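Subtilisin-like serine protease (Fervidobacterium pennivorans, PDB 1R6V) degrades keratin into peptides as a subtilisin-like serine protease, allowing the bacterium that makes it to grow on native feathers. Local coordinates at residues 110-115 against 344-349; 366-369 against 373-376; 463-468 against 524-529; 632-637 against 664-669. The protein carries 1 engineered substitution. One frame throughout, in Å; residues are numbered along the deposited sequence.

Contact 1. Residues 110-115 against 344-349; sequences PDMYKI and GVTILS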
loop_
_atom_site.group_PDB
_atom_site.type_symbol
_atom_site.label_atom_id
_atom_site.label_comp_id
_atom_site.label_asym_id
_atom_site.label_seq_id
_atom_site.Cartn_x
_atom_site.Cartn_y
_atom_site.Cartn_z
ATOM N N PRO A 110 -23.243 27.459 16.494
ATOM C CA PRO A 110 -23.171 27.836 17.910
ATOM C C PRO A 110 -23.683 26.790 18.900
ATOM O O PRO A 110 -23.389 26.871 20.092
ATOM C CB PRO A 110 -23.994 29.121 17.957
ATOM C CG PRO A 110 -25.036 28.882 16.923
ATOM C CD PRO A 110 -24.188 28.336 15.780
ATOM N N ASP A 111 -24.458 25.818 18.416
ATOM C CA ASP A 111 -24.990 24.781 19.301
ATOM C C ASP A 111 -24.186 23.478 19.263
ATOM O O ASP A 111 -24.517 22.517 19.960
ATOM C CB ASP A 111 -26.454 24.476 18.944
ATOM C CG ASP A 111 -27.163 23.696 20.029
ATOM O OD1 ASP A 111 -27.196 24.194 21.180
ATOM O OD2 ASP A 111 -27.694 22.598 19.743
ATOM N N MET A 112 -23.126 23.444 18.466
ATOM C CA MET A 112 -22.311 22.234 18.338
ATOM C C MET A 112 -21.751 21.740 19.680
ATOM O O MET A 112 -21.056 22.475 20.385
ATOM C CB MET A 112 -21.158 22.495 17.356
ATOM C CG MET A 112 -20.519 21.255 16.737
ATOM S SD MET A 112 -21.616 20.274 15.678
ATOM C CE MET A 112 -20.633 18.757 15.551
ATOM N N TYR A 113 -22.068 20.495 20.021
ATOM C CA TYR A 113 -21.591 19.872 21.256
ATOM C C TYR A 113 -21.891 20.720 22.485
ATOM O O TYR A 113 -21.014 20.995 23.307
ATOM C CB TYR A 113 -20.084 19.614 21.154
ATOM C CG TYR A 113 -19.570 18.672 22.204
ATOM C CD1 TYR A 113 -20.239 17.477 22.472
ATOM C CD2 TYR A 113 -18.400 18.949 22.908
ATOM C CE1 TYR A 113 -19.756 16.575 23.416
ATOM C CE2 TYR A 113 -17.905 18.055 23.854
ATOM C CZ TYR A 113 -18.586 16.867 24.102
ATOM O OH TYR A 113 -18.084 15.947 25.005
ATOM N N LYS A 114 -23.154 21.126 22.595
ATOM C CA LYS A 114 -23.635 21.950 23.696
ATOM C C LYS A 114 -24.807 21.244 24.380
ATOM O O LYS A 114 -25.151 20.109 24.039
ATOM C CB LYS A 114 -24.121 23.301 23.158
ATOM C CG LYS A 114 -23.045 24.189 22.561
ATOM C CD LYS A 114 -22.184 24.798 23.654
ATOM C CE LYS A 114 -21.218 25.829 23.094
ATOM N NZ LYS A 114 -20.419 26.458 24.187
ATOM N N ILE A 115 -25.424 21.931 25.337
ATOM C CA ILE A 115 -26.577 21.402 26.068
ATOM C C ILE A 115 -26.398 19.948 26.516
ATOM O O ILE A 115 -26.622 19.014 25.739
ATOM C CB ILE A 115 -27.840 21.535 25.206
ATOM N N GLY A 344 -14.888 15.622 13.439
ATOM C CA GLY A 344 -14.626 15.830 12.026
ATOM C C GLY A 344 -15.716 16.605 11.304
ATOM O O GLY A 344 -15.855 16.509 10.081
ATOM N N VAL A 345 -16.493 17.362 12.062
ATOM C CA VAL A 345 -17.559 18.177 11.481
ATOM C C VAL A 345 -17.505 19.537 12.171
ATOM O O VAL A 345 -17.306 19.608 13.372
ATOM C CB VAL A 345 -18.949 17.498 11.675
ATOM C CG1 VAL A 345 -20.024 18.319 10.996
ATOM C CG2 VAL A 345 -18.936 16.091 11.084
ATOM N N THR A 346 -17.635 20.623 11.406
ATOM C CA THR A 346 -17.599 21.969 11.971
ATOM C C THR A 346 -16.304 22.218 12.749
ATOM O O THR A 346 -16.313 22.665 13.895
ATOM C CB THR A 346 -18.831 22.210 12.887
ATOM O OG1 THR A 346 -20.003 21.719 12.222
ATOM C CG2 THR A 346 -19.019 23.709 13.161
ATOM N N ILE A 347 -15.186 21.926 12.095
ATOM C CA ILE A 347 -13.874 22.118 12.689
ATOM C C ILE A 347 -13.270 23.424 12.175
ATOM O O ILE A 347 -12.908 23.541 10.992
ATOM C CB ILE A 347 -12.913 20.965 12.328
ATOM C CG1 ILE A 347 -13.509 19.616 12.759
ATOM C CG2 ILE A 347 -11.543 21.208 12.978
ATOM C CD1 ILE A 347 -13.895 19.529 14.235
ATOM N N LEU A 348 -13.138 24.382 13.086
ATOM C CA LEU A 348 -12.583 25.688 12.791
ATOM C C LEU A 348 -11.060 25.626 12.855
ATOM O O LEU A 348 -10.509 25.166 13.845
ATOM C CB LEU A 348 -13.092 26.711 13.815
ATOM C CG LEU A 348 -12.532 28.127 13.632
ATOM C CD1 LEU A 348 -12.959 28.659 12.255
ATOM C CD2 LEU A 348 -13.065 29.051 14.749
ATOM N N SER A 349 -10.400 26.072 11.788
ATOM C CA SER A 349 -8.942 26.086 11.758
ATOM C C SER A 349 -8.397 27.099 10.762
ATOM O O SER A 349 -9.147 27.784 10.060
ATOM C CB SER A 349 -8.389 24.708 11.428
ATOM O OG SER A 349 -6.978 24.682 11.696
#
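The CA atoms of Met112 and Thr346, the nearest pair across the two segments, are 7.9 Å apart, so the contact is made by side chains between a loop and the start of a strand. The strand side carries a G1 beta bulge: Thr346 and Ile347 both face Tyr377, and the positive phi of Thr346 (57°) belongs to that kink. Residues 110-115, probably part of the propeptide, here rest on the subtilase catalytic domain. The bulge lies where strand 347-350 begins to pair with strand 374-378 in a three-stranded antiparallel sheet, with the side chain of Val345 about 11 Å from that of Ser381, a probable member of the charge relay.

Met112 does nearly all the reaching. Its chain leaves with CG anti to the backbone N (chi1 -159°) and then turns about the CB–CG bond, which carries the thioether over to the bulge. There SD passes Thr346 OG1 at 4.1 Å, the two side chains crossing obliquely; this is a loose contact, too long for a hydrogen bond. Trp136 of helix 136-140 also touches Met112, and its indole NE1 is hydrogen-bonded to Val345 O, fixing the peptide on which the methionine rests. The backbone of Met112 is also held, its O accepting a hydrogen bond from Arg125 NH2. The terminal methyl completes the contact, with Met112 CE 4.1 Å from Val345 O and 4.4 Å from Val345 CB.

Contact 2. Residues 366-369 against 373-376; sequences VPAT and TYDY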
loop_
_atom_site.group_PDB
_atom_site.type_symbol
_atom_site.label_atom_id
_atom_site.label_comp_id
_atom_site.label_asym_id
_atom_site.label_seq_id
_atom_site.Cartn_x
_atom_site.Cartn_y
_atom_site.Cartn_z
ATOM N N VAL A 366 -15.398 35.036 11.043
ATOM C CA VAL A 366 -14.610 34.594 12.194
ATOM C C VAL A 366 -13.997 35.805 12.892
ATOM O O VAL A 366 -13.170 36.513 12.320
ATOM C CB VAL A 366 -13.500 33.611 11.754
ATOM C CG1 VAL A 366 -12.683 33.157 12.965
ATOM C CG2 VAL A 366 -14.129 32.405 11.070
ATOM N N PRO A 367 -14.394 36.051 14.150
ATOM C CA PRO A 367 -13.898 37.191 14.929
ATOM C C PRO A 367 -12.452 37.130 15.436
ATOM O O PRO A 367 -12.189 37.392 16.612
ATOM C CB PRO A 367 -14.922 37.291 16.058
ATOM C CG PRO A 367 -15.253 35.845 16.327
ATOM C CD PRO A 367 -15.352 35.242 14.931
ATOM N N ALA A 368 -11.515 36.793 14.554
ATOM C CA ALA A 368 -10.094 36.738 14.927
ATOM C C ALA A 368 -9.530 38.161 14.934
ATOM O O ALA A 368 -9.985 39.016 14.176
ATOM C CB ALA A 368 -9.310 35.872 13.927
ATOM N N THR A 369 -8.540 38.423 15.779
ATOM C CA THR A 369 -7.976 39.768 15.824
ATOM C C THR A 369 -6.498 39.782 15.451
ATOM O O THR A 369 -5.779 40.729 15.765
ATOM C CB THR A 369 -8.153 40.410 17.222
ATOM O OG1 THR A 369 -7.438 39.650 18.199
ATOM C CG2 THR A 369 -9.622 40.459 17.607
ATOM N N THR A 373 -6.747 34.210 8.500
ATOM C CA THR A 373 -7.920 33.655 7.823
ATOM C C THR A 373 -8.252 32.273 8.362
ATOM O O THR A 373 -7.359 31.462 8.577
ATOM C CB THR A 373 -7.674 33.553 6.318
ATOM O OG1 THR A 373 -6.369 32.991 6.087
ATOM C CG2 THR A 373 -7.737 34.954 5.678
ATOM N N TYR A 374 -9.539 32.009 8.559
ATOM C CA TYR A 374 -9.986 30.732 9.111
ATOM C C TYR A 374 -11.214 30.243 8.384
ATOM O O TYR A 374 -11.890 31.016 7.715
ATOM C CB TYR A 374 -10.377 30.906 10.583
ATOM C CG TYR A 374 -9.249 31.371 11.459
ATOM C CD1 TYR A 374 -8.863 32.711 11.492
ATOM C CD2 TYR A 374 -8.522 30.449 12.213
ATOM C CE1 TYR A 374 -7.771 33.120 12.245
ATOM C CE2 TYR A 374 -7.435 30.840 12.966
ATOM C CZ TYR A 374 -7.057 32.173 12.977
ATOM O OH TYR A 374 -5.950 32.541 13.693
ATOM N N ASP A 375 -11.506 28.956 8.524
ATOM C CA ASP A 375 -12.714 28.407 7.925
ATOM C C ASP A 375 -13.105 27.147 8.663
ATOM O O ASP A 375 -12.281 26.516 9.342
ATOM C CB ASP A 375 -12.543 28.091 6.423
ATOM C CG ASP A 375 -13.837 28.309 5.636
ATOM O OD1 ASP A 375 -14.910 28.388 6.283
ATOM O OD2 ASP A 375 -13.777 28.394 4.380
ATOM N N TYR A 376 -14.370 26.787 8.520
ATOM C CA TYR A 376 -14.931 25.599 9.151
ATOM C C TYR A 376 -15.034 24.487 8.107
ATOM O O TYR A 376 -15.697 24.651 7.087
ATOM C CB TYR A 376 -16.339 25.876 9.699
ATOM C CG TYR A 376 -16.428 27.013 10.690
ATOM C CD1 TYR A 376 -16.472 28.327 10.244
ATOM C CD2 TYR A 376 -16.471 26.778 12.063
ATOM C CE1 TYR A 376 -16.559 29.384 11.124
ATOM C CE2 TYR A 376 -16.557 27.850 12.968
ATOM C CZ TYR A 376 -16.599 29.146 12.475
ATOM O OH TYR A 376 -16.663 30.227 13.319
#
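Val366 meets two tyrosines at once, one with each methyl, and its side chain crosses that of Tyr374 at about a right angle. CG1, anti to the backbone N (chi1 180°), packs 4.0 Å from Tyr374 CB and also reaches the near part of the ring. The other methyl, CG2, lies 3.9 Å from Tyr376 CE1, where the valine slants across the tyrosine; the planes of the two tyrosine rings are turned about 55° from each other. An inverse gamma turn centred on Pro367, closed by a weak bond from Ala368 N to Val366 O, folds the loop back so that Ala368 CB comes within 3.6 Å of Tyr374 CE1. An alanine in place of Val366 would probably leave a gap beside Tyr374 CB and Tyr376 CE1, with both tyrosines losing their methyl partner.

The phenols look elsewhere: Tyr374 OH is hydrogen-bonded to the calcium ligand Asp171 and to Asn370, and Tyr376 OH to Glu134. The packing is consistent with the loop helping to position Tyr374, which bonds a calcium ligand, while His169 meets the Tyr374 ring edge-to-face. Strand 374-378 runs antiparallel between strands 104-105 and 347-350, and Leu348 of the latter touches Val366 and both tyrosines.

Contact 3. Residues 463-468 against 524-529; sequences VPTVFV and YAIALR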
loop_
_atom_site.group_PDB
_atom_site.type_symbol
_atom_site.label_atom_id
_atom_site.label_comp_id
_atom_site.label_asym_id
_atom_site.label_seq_id
_atom_site.Cartn_x
_atom_site.Cartn_y
_atom_site.Cartn_z
ATOM N N VAL A 463 6.909 -17.612 -2.428
ATOM C CA VAL A 463 5.886 -17.434 -3.460
ATOM C C VAL A 463 5.378 -15.996 -3.399
ATOM O O VAL A 463 4.803 -15.561 -2.398
ATOM C CB VAL A 463 4.682 -18.394 -3.247
ATOM C CG1 VAL A 463 3.742 -18.319 -4.428
ATOM C CG2 VAL A 463 5.171 -19.814 -3.031
ATOM N N PRO A 464 5.582 -15.236 -4.478
ATOM C CA PRO A 464 5.141 -13.842 -4.525
ATOM C C PRO A 464 3.684 -13.607 -4.911
ATOM O O PRO A 464 3.075 -14.399 -5.632
ATOM C CB PRO A 464 6.110 -13.217 -5.528
ATOM C CG PRO A 464 6.336 -14.328 -6.496
ATOM C CD PRO A 464 6.443 -15.567 -5.631
ATOM N N THR A 465 3.155 -12.487 -4.422
ATOM C CA THR A 465 1.786 -12.039 -4.676
ATOM C C THR A 465 0.689 -12.933 -4.110
ATOM O O THR A 465 -0.416 -13.001 -4.651
ATOM C CB THR A 465 1.511 -11.794 -6.194
ATOM O OG1 THR A 465 1.330 -13.041 -6.876
ATOM C CG2 THR A 465 2.678 -11.039 -6.826
ATOM N N VAL A 466 1.008 -13.634 -3.031
ATOM C CA VAL A 466 0.021 -14.470 -2.361
ATOM C C VAL A 466 -0.695 -13.524 -1.398
ATOM O O VAL A 466 -0.051 -12.730 -0.696
ATOM C CB VAL A 466 0.708 -15.611 -1.587
ATOM C CG1 VAL A 466 -0.298 -16.310 -0.667
ATOM C CG2 VAL A 466 1.291 -16.620 -2.579
ATOM N N PHE A 467 -2.022 -13.579 -1.380
ATOM C CA PHE A 467 -2.797 -12.713 -0.500
ATOM C C PHE A 467 -2.836 -13.335 0.886
ATOM O O PHE A 467 -2.959 -14.550 1.024
ATOM C CB PHE A 467 -4.230 -12.554 -1.017
ATOM C CG PHE A 467 -4.381 -12.805 -2.499
ATOM C CD1 PHE A 467 -4.462 -14.110 -3.003
ATOM C CD2 PHE A 467 -4.463 -11.740 -3.390
ATOM C CE1 PHE A 467 -4.623 -14.344 -4.380
ATOM C CE2 PHE A 467 -4.623 -11.957 -4.762
ATOM C CZ PHE A 467 -4.705 -13.262 -5.257
ATOM N N VAL A 468 -2.706 -12.502 1.915
ATOM C CA VAL A 468 -2.754 -12.998 3.285
ATOM C C VAL A 468 -3.755 -12.128 4.016
ATOM O O VAL A 468 -3.572 -10.914 4.172
ATOM C CB VAL A 468 -1.378 -12.925 3.980
ATOM C CG1 VAL A 468 -1.498 -13.423 5.433
ATOM C CG2 VAL A 468 -0.372 -13.783 3.233
ATOM N N TYR A 524 2.530 -11.178 -17.325
ATOM C CA TYR A 524 2.946 -10.237 -16.274
ATOM C C TYR A 524 2.734 -10.774 -14.857
ATOM O O TYR A 524 3.522 -10.492 -13.947
ATOM C CB TYR A 524 2.184 -8.923 -16.413
ATOM C CG TYR A 524 2.173 -8.364 -17.815
ATOM C CD1 TYR A 524 3.351 -8.235 -18.546
ATOM C CD2 TYR A 524 0.977 -7.983 -18.414
ATOM C CE1 TYR A 524 3.332 -7.742 -19.853
ATOM C CE2 TYR A 524 0.943 -7.488 -19.712
ATOM C CZ TYR A 524 2.121 -7.372 -20.426
ATOM O OH TYR A 524 2.076 -6.891 -21.718
ATOM N N ALA A 525 1.657 -11.524 -14.667
ATOM C CA ALA A 525 1.346 -12.092 -13.359
ATOM C C ALA A 525 2.266 -13.261 -13.042
ATOM O O ALA A 525 2.931 -13.799 -13.917
ATOM C CB ALA A 525 -0.112 -12.542 -13.315
ATOM N N ILE A 526 2.312 -13.651 -11.776
ATOM C CA ILE A 526 3.155 -14.762 -11.381
ATOM C C ILE A 526 2.574 -16.055 -11.944
ATOM O O ILE A 526 3.307 -16.905 -12.444
ATOM C CB ILE A 526 3.211 -14.887 -9.864
ATOM C CG1 ILE A 526 3.972 -13.693 -9.276
ATOM C CG2 ILE A 526 3.858 -16.199 -9.476
ATOM C CD1 ILE A 526 5.419 -13.581 -9.753
ATOM N N ALA A 527 1.256 -16.188 -11.825
ATOM C CA ALA A 527 0.539 -17.362 -12.304
ATOM C C ALA A 527 -0.369 -16.919 -13.436
ATOM O O ALA A 527 -0.941 -15.829 -13.394
ATOM C CB ALA A 527 -0.296 -17.968 -11.172
ATOM N N LEU A 528 -0.512 -17.768 -14.443
ATOM C CA LEU A 528 -1.337 -17.443 -15.595
ATOM C C LEU A 528 -2.729 -18.050 -15.548
ATOM O O LEU A 528 -3.590 -17.676 -16.347
ATOM C CB LEU A 528 -0.630 -17.916 -16.873
ATOM C CG LEU A 528 0.777 -17.341 -17.087
ATOM C CD1 LEU A 528 1.436 -17.962 -18.325
ATOM C CD2 LEU A 528 0.681 -15.831 -17.245
ATOM N N ARG A 529 -2.952 -18.971 -14.609
ATOM C CA ARG A 529 -4.235 -19.665 -14.515
ATOM C C ARG A 529 -4.794 -19.810 -13.106
ATOM O O ARG A 529 -4.050 -20.051 -12.162
ATOM C CB ARG A 529 -4.096 -21.067 -15.105
ATOM C CG ARG A 529 -3.443 -21.091 -16.465
ATOM C CD ARG A 529 -3.235 -22.513 -16.950
ATOM N NE ARG A 529 -2.392 -22.527 -18.138
ATOM C CZ ARG A 529 -1.082 -22.292 -18.127
ATOM N NH1 ARG A 529 -0.459 -22.034 -16.985
ATOM N NH2 ARG A 529 -0.396 -22.280 -19.267
HETATM O O HOH W 1 0.752 -12.482 -9.545
#
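In the Ig-like beta-sandwich, the turn Pro464-Thr465 that leads into strand 466-471 packs on Ile526, from the long loop joining strands 496-505 and 535-543. Thr465 has a left-handed backbone conformation (phi 65°), and the bend presents the proline ring and the threonine side chain to the same isoleucine.

Pro464 and Ile526 cross at about a right angle, and the packing is tight: Pro464 CG stands 3.5 Å from Ile526 CD1, inside usual van der Waals contact for two carbons. Next to this pair, Ile526 CG1 lies 3.6 Å from Thr465 OG1 and 3.8 Å from Thr465 CG2, so the isoleucine touches both branches of the threonine.

The hydroxyl is also hydrogen-bonded. With chi1 at 77°, OG1 sits between the backbone N and the carbonyl carbon, where it makes an unusually short, and so doubtful, bond to Pro464 O (2.5 Å), well off the line of the carbonyl (C=O···OG1 106°). A water molecule donates to Thr465 OG1 at 2.8 Å and accepts from Ile526 N at 3.0 Å, bridging the two segments; Asp506 N is bonded to the same hydroxyl. A valine in place of Thr465 would probably leave the bridging water and Asp506 N without their mate. The buried hydroxyl thus binds water and Asp506 N while its flank packs on the isoleucine, and the loop is held to the strand entrance through water as well as by direct packing.

Contact 4. Residues 632-637 against 664-669; sequences IPVYGV and VWWTIF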
loop_
_atom_site.group_PDB
_atom_site.type_symbol
_atom_site.label_atom_id
_atom_site.label_comp_id
_atom_site.label_asym_id
_atom_site.label_seq_id
_atom_site.Cartn_x
_atom_site.Cartn_y
_atom_site.Cartn_z
ATOM N N ILE A 632 -6.750 -29.684 -18.646
ATOM C CA ILE A 632 -6.542 -28.581 -19.568
ATOM C C ILE A 632 -5.942 -29.097 -20.874
ATOM O O ILE A 632 -4.862 -29.683 -20.875
ATOM C CB ILE A 632 -5.555 -27.558 -18.991
ATOM C CG1 ILE A 632 -6.044 -27.084 -17.617
ATOM C CG2 ILE A 632 -5.420 -26.380 -19.954
ATOM C CD1 ILE A 632 -5.101 -26.113 -16.922
ATOM N N PRO A 633 -6.639 -28.891 -21.998
ATOM C CA PRO A 633 -6.121 -29.349 -23.291
ATOM C C PRO A 633 -4.907 -28.492 -23.706
ATOM O O PRO A 633 -4.894 -27.276 -23.488
ATOM C CB PRO A 633 -7.312 -29.151 -24.228
ATOM C CG PRO A 633 -7.994 -27.939 -23.642
ATOM C CD PRO A 633 -7.942 -28.215 -22.147
ATOM N N VAL A 634 -3.899 -29.127 -24.293
ATOM C CA VAL A 634 -2.712 -28.416 -24.760
ATOM C C VAL A 634 -2.351 -28.939 -26.137
ATOM O O VAL A 634 -2.689 -30.064 -26.487
ATOM C CB VAL A 634 -1.483 -28.618 -23.826
ATOM C CG1 VAL A 634 -1.787 -28.051 -22.439
ATOM C CG2 VAL A 634 -1.118 -30.091 -23.733
ATOM N N TYR A 635 -1.677 -28.112 -26.925
ATOM C CA TYR A 635 -1.268 -28.535 -28.252
ATOM C C TYR A 635 -0.146 -27.643 -28.735
ATOM O O TYR A 635 0.170 -26.620 -28.122
ATOM C CB TYR A 635 -2.455 -28.481 -29.229
ATOM C CG TYR A 635 -2.925 -27.092 -29.581
ATOM C CD1 TYR A 635 -2.537 -26.479 -30.776
ATOM C CD2 TYR A 635 -3.732 -26.371 -28.706
ATOM C CE1 TYR A 635 -2.939 -25.189 -31.082
ATOM C CE2 TYR A 635 -4.134 -25.083 -29.002
ATOM C CZ TYR A 635 -3.738 -24.498 -30.184
ATOM O OH TYR A 635 -4.141 -23.210 -30.444
ATOM N N GLY A 636 0.459 -28.049 -29.839
ATOM C CA GLY A 636 1.540 -27.285 -30.426
ATOM C C GLY A 636 1.733 -27.858 -31.809
ATOM O O GLY A 636 1.151 -28.887 -32.139
ATOM N N VAL A 637 2.550 -27.205 -32.618
ATOM C CA VAL A 637 2.783 -27.689 -33.962
ATOM C C VAL A 637 4.276 -27.814 -34.186
ATOM O O VAL A 637 5.021 -26.868 -33.936
ATOM C CB VAL A 637 2.202 -26.711 -35.009
ATOM C CG1 VAL A 637 2.483 -27.233 -36.415
ATOM C CG2 VAL A 637 0.690 -26.538 -34.792
ATOM N N VAL A 664 4.687 -19.467 -22.527
ATOM C CA VAL A 664 3.648 -19.663 -21.523
ATOM C C VAL A 664 4.201 -20.699 -20.550
ATOM O O VAL A 664 4.840 -21.686 -20.951
ATOM C CB VAL A 664 2.343 -20.174 -22.198
ATOM C CG1 VAL A 664 1.428 -20.817 -21.183
ATOM C CG2 VAL A 664 1.617 -18.995 -22.863
ATOM N N TRP A 665 3.980 -20.464 -19.263
ATOM C CA TRP A 665 4.489 -21.378 -18.257
ATOM C C TRP A 665 3.416 -21.918 -17.334
ATOM O O TRP A 665 2.296 -21.412 -17.309
ATOM C CB TRP A 665 5.583 -20.695 -17.433
ATOM C CG TRP A 665 5.093 -19.521 -16.631
ATOM C CD1 TRP A 665 4.601 -19.541 -15.348
ATOM C CD2 TRP A 665 5.042 -18.155 -17.057
ATOM N NE1 TRP A 665 4.250 -18.272 -14.956
ATOM C CE2 TRP A 665 4.510 -17.400 -15.983
ATOM C CE3 TRP A 665 5.397 -17.494 -18.242
ATOM C CZ2 TRP A 665 4.324 -16.010 -16.056
ATOM C CZ3 TRP A 665 5.213 -16.107 -18.318
ATOM C CH2 TRP A 665 4.680 -15.382 -17.227
ATOM N N TRP A 666 3.791 -22.963 -16.601
ATOM C CA TRP A 666 2.917 -23.633 -15.634
ATOM C C TRP A 666 3.575 -23.399 -14.278
ATOM O O TRP A 666 4.761 -23.690 -14.094
ATOM C CB TRP A 666 2.845 -25.131 -15.947
ATOM C CG TRP A 666 2.445 -25.379 -17.367
ATOM C CD1 TRP A 666 3.263 -25.386 -18.456
ATOM C CD2 TRP A 666 1.109 -25.545 -17.862
ATOM N NE1 TRP A 666 2.522 -25.540 -19.603
ATOM C CE2 TRP A 666 1.196 -25.639 -19.268
ATOM C CE3 TRP A 666 -0.152 -25.617 -17.252
ATOM C CZ2 TRP A 666 0.070 -25.803 -20.080
ATOM C CZ3 TRP A 666 -1.272 -25.779 -18.058
ATOM C CH2 TRP A 666 -1.151 -25.870 -19.461
ATOM N N THR A 667 2.796 -22.871 -13.345
ATOM C CA THR A 667 3.291 -22.536 -12.015
ATOM C C THR A 667 2.931 -23.621 -11.004
ATOM O O THR A 667 1.756 -23.877 -10.758
ATOM C CB THR A 667 2.708 -21.165 -11.594
ATOM O OG1 THR A 667 3.076 -20.180 -12.570
ATOM C CG2 THR A 667 3.256 -20.723 -10.242
ATOM N N ILE A 668 3.954 -24.254 -10.441
ATOM C CA ILE A 668 3.762 -25.331 -9.475
ATOM C C ILE A 668 4.659 -25.168 -8.249
ATOM O O ILE A 668 5.623 -24.391 -8.256
ATOM C CB ILE A 668 4.007 -26.715 -10.122
ATOM C CG1 ILE A 668 5.429 -26.805 -10.681
ATOM C CG2 ILE A 668 2.968 -26.956 -11.203
ATOM C CD1 ILE A 668 5.634 -26.079 -11.973
ATOM N N PHE A 669 4.341 -25.918 -7.196
ATOM C CA PHE A 669 5.078 -25.806 -5.945
ATOM C C PHE A 669 5.671 -27.100 -5.392
ATOM O O PHE A 669 6.249 -27.110 -4.305
ATOM C CB PHE A 669 4.154 -25.146 -4.915
ATOM C CG PHE A 669 3.491 -23.897 -5.435
ATOM C CD1 PHE A 669 2.254 -23.958 -6.061
ATOM C CD2 PHE A 669 4.155 -22.677 -5.385
ATOM C CE1 PHE A 669 1.684 -22.822 -6.647
ATOM C CE2 PHE A 669 3.596 -21.532 -5.968
ATOM C CZ PHE A 669 2.360 -21.604 -6.600
#
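Apolar packing carries this contact, with Ile632 and Val634 of one strand converging on the six-membered ring of Trp666. Ile632 CD1 comes to the indole edge, near its plane, 4.0 Å from Trp666 CZ3. Val634 comes in at a slant to the indole, its CG1 being 3.7 Å from Trp666 CH2 and 3.8 Å from Trp666 CZ2. Because the valine holds CG1 anti to its carbonyl carbon (chi1 -62°), this single methyl lies against both ring carbons. The backbones stay well apart, as expected of facing sheets in a sandwich: the CA atoms of Ile632 and Trp666 are 11.4 Å from each other, and the indole bridges the space between.

Aromatic and charged neighbours hold the same indole from outside the two segments. Phe607 stacks on Trp666, and Arg529 makes a cation-pi contact with it, so the ring is fixed by more than its aliphatic partners.

Within the second beta-sandwich domain, strand 630-638 is the outermost member of a four-stranded antiparallel sheet, next to strand 619-627. Strand 666-669 belongs to the other sheet, where it pairs antiparallel with strand 604-610. Val625 of strand 619-627 touches both Val634 and Trp666, extending the interface between the two sheets.

How the contacts relate
From the N terminus, contact 1 closes the longest loop, 228 residues between the probable propeptide and the bulged start of strand 347-350. Contact 2 closes a short loop, with three residues between its segments, contact 3 a loop of 55 within the Ig-like domain, and contact 4 one of 26 within the second sandwich. All four follow in series; none nests or crosses. The strand segments of contacts 1 and 2, on 347-350 and 374-378, are neighbours in one sheet, joined by a probable hydrogen bond between Ser349 O and Asp375 N. Contacts 3 and 4 meet across the domain boundary, where Trp665 NE1 approaches Ile526 O at 3.0 Å. Some 49 Å separates the centres of contacts 1 and 3.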